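Long-range contact in thymine dioxygenase (Neurospora crassa, PDB 5C3Q), which probably oxidises the methyl group of thymine, as a metal- and 2-oxoglutarate-dependent dioxygenase whose active site holds both thymine and 2-oxoglutarate: residues 15-21 and 47-53. Sequence-based numbering, arbitrary orientation.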
loop_
_atom_site.group_PDB
_atom_site.type_symbol
_atom_site.label_atom_id
_atom_site.label_comp_id
_atom_site.label_asym_id
_atom_site.label_seq_id
_atom_site.Cartn_x
_atom_site.Cartn_y
_atom_site.Cartn_z
ATOM N N ILE A 15 10.400 12.304 5.145
ATOM C CA ILE A 15 9.283 11.486 5.606
ATOM C C ILE A 15 9.347 11.449 7.128
ATOM O O ILE A 15 10.284 10.873 7.687
ATOM C CB ILE A 15 9.347 10.055 5.035
ATOM C CG1 ILE A 15 9.328 10.104 3.500
ATOM C CG2 ILE A 15 8.195 9.218 5.571
ATOM C CD1 ILE A 15 9.560 8.769 2.816
ATOM N N PRO A 16 8.363 12.072 7.804
ATOM C CA PRO A 16 8.413 12.152 9.260
ATOM C C PRO A 16 8.110 10.821 9.928
ATOM O O PRO A 16 7.399 9.982 9.358
ATOM C CB PRO A 16 7.308 13.155 9.592
ATOM C CG PRO A 16 6.315 12.964 8.504
ATOM C CD PRO A 16 7.125 12.667 7.271
ATOM N N LEU A 17 8.668 10.649 11.120
ATOM C CA LEU A 17 8.344 9.547 12.007
ATOM C C LEU A 17 7.421 10.118 13.064
ATOM O O LEU A 17 7.788 11.070 13.748
ATOM C CB LEU A 17 9.609 9.004 12.660
ATOM C CG LEU A 17 9.447 7.918 13.720
ATOM C CD1 LEU A 17 8.727 6.702 13.160
ATOM C CD2 LEU A 17 10.819 7.537 14.265
ATOM N N ILE A 18 6.227 9.551 13.191
ATOM C CA ILE A 18 5.206 10.094 14.082
ATOM C C ILE A 18 4.721 9.011 15.039
ATOM O O ILE A 18 4.463 7.876 14.632
ATOM C CB ILE A 18 4.031 10.695 13.273
ATOM C CG1 ILE A 18 4.528 11.901 12.469
ATOM C CG2 ILE A 18 2.897 11.125 14.196
ATOM C CD1 ILE A 18 3.623 12.339 11.345
ATOM N N ASP A 19 4.632 9.369 16.317
ATOM C CA ASP A 19 4.146 8.467 17.350
ATOM C C ASP A 19 2.624 8.551 17.374
ATOM O O ASP A 19 2.059 9.502 17.909
ATOM C CB ASP A 19 4.735 8.859 18.711
ATOM C CG ASP A 19 4.257 7.971 19.840
ATOM O OD1 ASP A 19 3.198 7.321 19.707
ATOM O OD2 ASP A 19 4.944 7.927 20.879
ATOM N N PHE A 20 1.963 7.548 16.804
ATOM C CA PHE A 20 0.513 7.607 16.622
ATOM C C PHE A 20 -0.261 7.581 17.942
ATOM O O PHE A 20 -1.367 8.119 18.022
ATOM C CB PHE A 20 0.036 6.479 15.703
ATOM C CG PHE A 20 -1.335 6.709 15.133
ATOM C CD1 PHE A 20 -1.575 7.786 14.295
ATOM C CD2 PHE A 20 -2.381 5.850 15.428
ATOM C CE1 PHE A 20 -2.837 8.006 13.761
ATOM C CE2 PHE A 20 -3.644 6.066 14.899
ATOM C CZ PHE A 20 -3.871 7.141 14.064
ATOM N N SER A 21 0.321 6.972 18.975
ATOM C CA SER A 21 -0.321 6.911 20.286
ATOM C C SER A 21 -0.582 8.316 20.843
ATOM O O SER A 21 -1.511 8.518 21.621
ATOM C CB SER A 21 0.520 6.088 21.272
ATOM O OG SER A 21 1.652 6.809 21.727
ATOM N N PHE A 47 4.081 10.550 2.205
ATOM C CA PHE A 47 4.468 9.372 2.973
ATOM C C PHE A 47 4.755 9.792 4.413
ATOM O O PHE A 47 5.315 10.868 4.642
ATOM C CB PHE A 47 5.760 8.775 2.401
ATOM C CG PHE A 47 5.546 7.694 1.380
ATOM C CD1 PHE A 47 5.150 8.006 0.085
ATOM C CD2 PHE A 47 5.771 6.369 1.704
ATOM C CE1 PHE A 47 4.959 7.006 -0.858
ATOM C CE2 PHE A 47 5.582 5.364 0.765
ATOM C CZ PHE A 47 5.181 5.687 -0.518
ATOM N N ILE A 48 4.368 8.949 5.374
ATOM C CA ILE A 48 4.815 9.073 6.768
ATOM C C ILE A 48 5.166 7.686 7.328
ATOM O O ILE A 48 4.786 6.663 6.749
ATOM C CB ILE A 48 3.746 9.742 7.665
ATOM C CG1 ILE A 48 2.484 8.871 7.758
ATOM C CG2 ILE A 48 3.400 11.130 7.130
ATOM C CD1 ILE A 48 1.434 9.406 8.711
ATOM N N TYR A 49 5.918 7.660 8.427
ATOM C CA TYR A 49 6.084 6.443 9.230
ATOM C C TYR A 49 5.326 6.665 10.528
ATOM O O TYR A 49 5.465 7.724 11.153
ATOM C CB TYR A 49 7.544 6.184 9.597
ATOM C CG TYR A 49 8.448 5.585 8.539
ATOM C CD1 TYR A 49 8.492 6.090 7.245
ATOM C CD2 TYR A 49 9.332 4.555 8.870
ATOM C CE1 TYR A 49 9.361 5.562 6.300
ATOM C CE2 TYR A 49 10.202 4.020 7.935
ATOM C CZ TYR A 49 10.216 4.525 6.654
ATOM O OH TYR A 49 11.083 3.993 5.723
ATOM N N LEU A 50 4.549 5.671 10.941
ATOM C CA LEU A 50 3.895 5.691 12.241
ATOM C C LEU A 50 4.496 4.640 13.150
ATOM O O LEU A 50 4.713 3.506 12.731
ATOM C CB LEU A 50 2.397 5.430 12.102
ATOM C CG LEU A 50 1.579 6.474 11.347
ATOM C CD1 LEU A 50 0.126 6.036 11.303
ATOM C CD2 LEU A 50 1.711 7.852 11.986
ATOM N N LYS A 51 4.758 5.029 14.395
ATOM C CA LYS A 51 5.153 4.099 15.452
ATOM C C LYS A 51 4.075 4.091 16.534
ATOM O O LYS A 51 3.212 4.974 16.569
ATOM C CB LYS A 51 6.521 4.478 16.044
ATOM C CG LYS A 51 6.601 5.869 16.661
ATOM C CD LYS A 51 8.037 6.277 16.969
ATOM C CE LYS A 51 8.545 5.677 18.268
ATOM N NZ LYS A 51 9.983 6.012 18.483
ATOM N N ASN A 52 4.126 3.084 17.402
ATOM C CA ASN A 52 3.154 2.912 18.486
ATOM C C ASN A 52 1.711 2.975 18.006
ATOM O O ASN A 52 0.885 3.711 18.555
ATOM C CB ASN A 52 3.405 3.931 19.600
ATOM C CG ASN A 52 4.785 3.790 20.210
ATOM O OD1 ASN A 52 5.373 2.712 20.188
ATOM N ND2 ASN A 52 5.313 4.878 20.744
ATOM N N ILE A 53 1.424 2.203 16.964
ATOM C CA ILE A 53 0.060 2.045 16.469
ATOM C C ILE A 53 -0.653 0.996 17.330
ATOM O O ILE A 53 0.004 0.220 18.022
ATOM C CB ILE A 53 0.019 1.653 14.968
ATOM C CG1 ILE A 53 0.890 0.421 14.680
ATOM C CG2 ILE A 53 0.475 2.825 14.107
ATOM C CD1 ILE A 53 0.533 -0.300 13.398
#
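Start at Ile15, whose side chain turns toward residues 47-53: Ile15 CG2 sits 3.6 Å from Tyr49 CD1, and Ile15 CD1 is 3.8 Å from Phe47 CB. Phe47 in turn sets its ring edge-to-face with His273, a ligand of the bound nickel. Pro16 has no amide hydrogen to give, but its carbonyl O accepts from Tyr49 N at 2.9 Å, while its CG rests 3.7 Å from Ile48 CG2. From here the strands run parallel, pairing Leu17 with Tyr49, Ile18 with Leu50 and Asp19 with Lys51. Leu17 CD1 packs 3.8 Å from Tyr49 CB, on the face shared with Asp19 and Lys51; the Tyr49 hydroxyl reaches past both segments to the backbone O of Thr246. Ile18 uses both backbone groups, its N donating to Tyr49 O (2.8 Å) and its O accepting from Lys51 N (2.9 Å). Its side chain shares the other face with Leu50 (Ile18 CB to Leu50 CD2, 3.9 Å); Ile18 itself packs on helix 28-44, Leu50 on helix 147-173. Asp19 receives a weak hydrogen bond from Asn52 ND2 to its OD2 (3.1 Å), and its OD1 caps the turn into the following helix, accepting a weak hydrogen bond from Ser21 N at 3.0 Å and a short one from Ser21 OG at 2.6 Å. Phe20 N closes the ladder on Lys51 O (2.9 Å), and its side chain wedges between Leu50, Ile53 and helix 147-173. With helices 21-25 and 28-44 linking the two strands and strand 251-256 flanking 47-51, this is a beta-alpha-beta unit, by which the N-terminal region extends the major sheet of the double-stranded beta-helix fold of 2-oxoglutarate-dependent oxygenases.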